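Local coordinates for iron Super-Oxide Dismutase (Plasmodium knowlesi, PDB 2AWP) that catalyses the dismutation of superoxide anion radicals to hydrogen peroxide and dioxygen, using a bound iron ion, at the interface of chains A and B. Sequence-based numbering; all coordinates share one arbitrary frame. Chains: chain A/B, Iron Super-Oxide Dismutase.

The interface of chains A and B. Residues chain A 120-121, 141, 160; chain B 120-121, 141, 160.
A:Ser121 and B:Ser121 each turn the side-chain hydroxyl anti to their own carbonyl carbon, beside the backbone N (chi1 -65° and -53°), which points both OG atoms at the two-fold axis. There they meet tip to tip: A:Ser121 OG and B:Ser121 OG lie 2.9 Å apart in a hydrogen bond, and the model does not show which one donates.

Next to this pair sits a water, also near the axis, gripped from both chains. The backbone amides A:Ser121 N and B:Ser121 N each hydrogen-bond to it at 3.0 Å. The carboxylate oxygen A:Asp141 OD1 reaches it at 2.6 Å and its twin B:Asp141 OD1 at 2.7 Å, so two amides and two carboxylates surround one water molecule. With A:Asp141 OD1 and B:Asp141 OD1 4.7 Å apart, the water probably helps to ease the approach of like charges, donating a hydrogen towards each carboxylate while accepting from the amides.

Either side of this centre, a tryptophan of one subunit packs on a glycine of the other. A:Gly120 CA lies over the rim of the six-membered ring of B:Trp160, 3.5 Å from CH2, on the face whose centre carries B:Ser121 CB; B:Gly120 does the same over A:Trp160. Thus the serine that bonds across the axis also braces its own indole. A:Trp160 NE1 donates to A:Asp141 O, which lies in the indole plane, while NE1 approaches from above the carbonyl plane, 42° out of it; chain B has the same bond.

The patch belongs to the two-fold subunit interface of the dimer, the usual assembly of iron/manganese superoxide dismutases. It gathers loop residues at strand ends: A:Gly120 and A:Ser121 lead into strand 122-129, A:Asp141 follows strand 134-140, and A:Trp160 comes just after strand 151-158, whose last residue, A:Asp158, is a likely iron ligand, placing the interface close to the metal site.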
ATOM      1  N   GLY A 120       5.405  -0.623   2.041  1.00  8.92           N
ATOM      2  CA  GLY A 120       4.091  -0.968   1.500  1.00  8.24           C
ATOM      3  C   GLY A 120       2.980  -0.613   2.472  1.00  7.48           C
ATOM      4  O   GLY A 120       3.179   0.168   3.411  1.00  6.66           O
ATOM      5  N   SER A 121       1.814  -1.220   2.257  1.00  7.56           N
ATOM      6  CA  SER A 121       0.605  -0.950   3.054  1.00  8.44           C
ATOM      7  C   SER A 121       0.700  -1.654   4.403  1.00  8.49           C
ATOM      8  O   SER A 121       1.112  -2.812   4.443  1.00  8.11           O
ATOM      9  CB  SER A 121      -0.643  -1.460   2.290  1.00  7.77           C
ATOM     10  OG  SER A 121      -0.807  -0.705   1.073  1.00 10.08           O
ATOM     11  N   ASP A 141      -0.514  -4.924   5.249  1.00  9.18           N
ATOM     12  CA  ASP A 141      -1.839  -4.909   4.614  1.00 10.11           C
ATOM     13  C   ASP A 141      -2.987  -4.862   5.654  1.00  9.29           C
ATOM     14  O   ASP A 141      -3.141  -3.839   6.323  1.00 10.70           O
ATOM     15  CB  ASP A 141      -1.950  -6.087   3.622  1.00 10.68           C
ATOM     16  CG  ASP A 141      -0.890  -6.024   2.532  1.00 10.15           C
ATOM     17  OD1 ASP A 141      -0.628  -4.952   1.978  1.00 11.68           O
ATOM     18  OD2 ASP A 141      -0.313  -7.055   2.212  1.00 14.95           O
ATOM     19  N   TRP A 160      -0.969   2.843   5.643  1.00  7.93           N
ATOM     20  CA  TRP A 160      -1.385   2.819   4.216  1.00  7.89           C
ATOM     21  C   TRP A 160      -1.274   4.253   3.676  1.00  8.64           C
ATOM     22  O   TRP A 160      -1.581   5.216   4.396  1.00  9.38           O
ATOM     23  CB  TRP A 160      -2.815   2.347   4.022  1.00  7.28           C
ATOM     24  CG  TRP A 160      -3.080   0.838   4.156  1.00  7.91           C
ATOM     25  CD1 TRP A 160      -2.822   0.045   5.237  1.00  6.98           C
ATOM     26  CD2 TRP A 160      -3.738  -0.003   3.197  1.00  8.26           C
ATOM     27  NE1 TRP A 160      -3.245  -1.241   4.996  1.00  8.01           N
ATOM     28  CE2 TRP A 160      -3.815  -1.296   3.756  1.00  7.91           C
ATOM     29  CE3 TRP A 160      -4.203   0.197   1.892  1.00  8.11           C
ATOM     30  CZ2 TRP A 160      -4.344  -2.387   3.054  1.00  8.90           C
ATOM     31  CZ3 TRP A 160      -4.742  -0.868   1.206  1.00  7.42           C
ATOM     32  CH2 TRP A 160      -4.849  -2.141   1.794  1.00  8.18           C
TER
ATOM     33  N   GLY B 120      -3.978  -3.926  -1.367  1.00  7.27           N
ATOM     34  CA  GLY B 120      -2.739  -3.335  -0.849  1.00  7.12           C
ATOM     35  C   GLY B 120      -1.901  -2.826  -2.000  1.00  7.43           C
ATOM     36  O   GLY B 120      -2.428  -2.591  -3.103  1.00  7.62           O
ATOM     37  N   SER B 121      -0.594  -2.695  -1.757  1.00  6.71           N
ATOM     38  CA  SER B 121       0.331  -2.151  -2.759  1.00  6.42           C
ATOM     39  C   SER B 121       0.770  -3.257  -3.705  1.00  6.93           C
ATOM     40  O   SER B 121       1.013  -4.396  -3.265  1.00  7.92           O
ATOM     41  CB  SER B 121       1.540  -1.526  -2.043  1.00  5.10           C
ATOM     42  OG  SER B 121       1.104  -0.582  -1.064  1.00  4.91           O
ATOM     43  N   ASP B 141       3.576  -5.540  -3.509  1.00  8.76           N
ATOM     44  CA  ASP B 141       4.641  -4.674  -3.009  1.00  8.54           C
ATOM     45  C   ASP B 141       5.698  -4.396  -4.078  1.00  8.97           C
ATOM     46  O   ASP B 141       5.347  -3.773  -5.095  1.00  9.84           O
ATOM     47  CB  ASP B 141       5.230  -5.213  -1.692  1.00  7.86           C
ATOM     48  CG  ASP B 141       4.177  -5.327  -0.608  1.00  9.59           C
ATOM     49  OD1 ASP B 141       3.340  -4.428  -0.535  1.00 11.53           O
ATOM     50  OD2 ASP B 141       4.169  -6.316   0.162  1.00 12.73           O
ATOM     51  N   TRP B 160       0.091   0.877  -6.498  1.00  6.48           N
ATOM     52  CA  TRP B 160       0.317   1.563  -5.236  1.00  7.21           C
ATOM     53  C   TRP B 160      -0.532   2.826  -5.219  1.00  8.16           C
ATOM     54  O   TRP B 160      -0.673   3.497  -6.244  1.00  7.96           O
ATOM     55  CB  TRP B 160       1.773   1.972  -5.140  1.00  6.61           C
ATOM     56  CG  TRP B 160       2.724   0.872  -4.765  1.00  5.04           C
ATOM     57  CD1 TRP B 160       3.020  -0.241  -5.485  1.00  5.59           C
ATOM     58  CD2 TRP B 160       3.573   0.836  -3.594  1.00  7.64           C
ATOM     59  NE1 TRP B 160       3.988  -0.999  -4.822  1.00  7.66           N
ATOM     60  CE2 TRP B 160       4.345  -0.358  -3.663  1.00  6.08           C
ATOM     61  CE3 TRP B 160       3.749   1.693  -2.487  1.00  7.90           C
ATOM     62  CZ2 TRP B 160       5.270  -0.723  -2.657  1.00  3.76           C
ATOM     63  CZ3 TRP B 160       4.669   1.325  -1.484  1.00  7.83           C
ATOM     64  CH2 TRP B 160       5.417   0.134  -1.585  1.00  5.80           C
TER
HETATM   65  O   HOH W   1       1.057  -3.591   0.536  1.00  5.86           O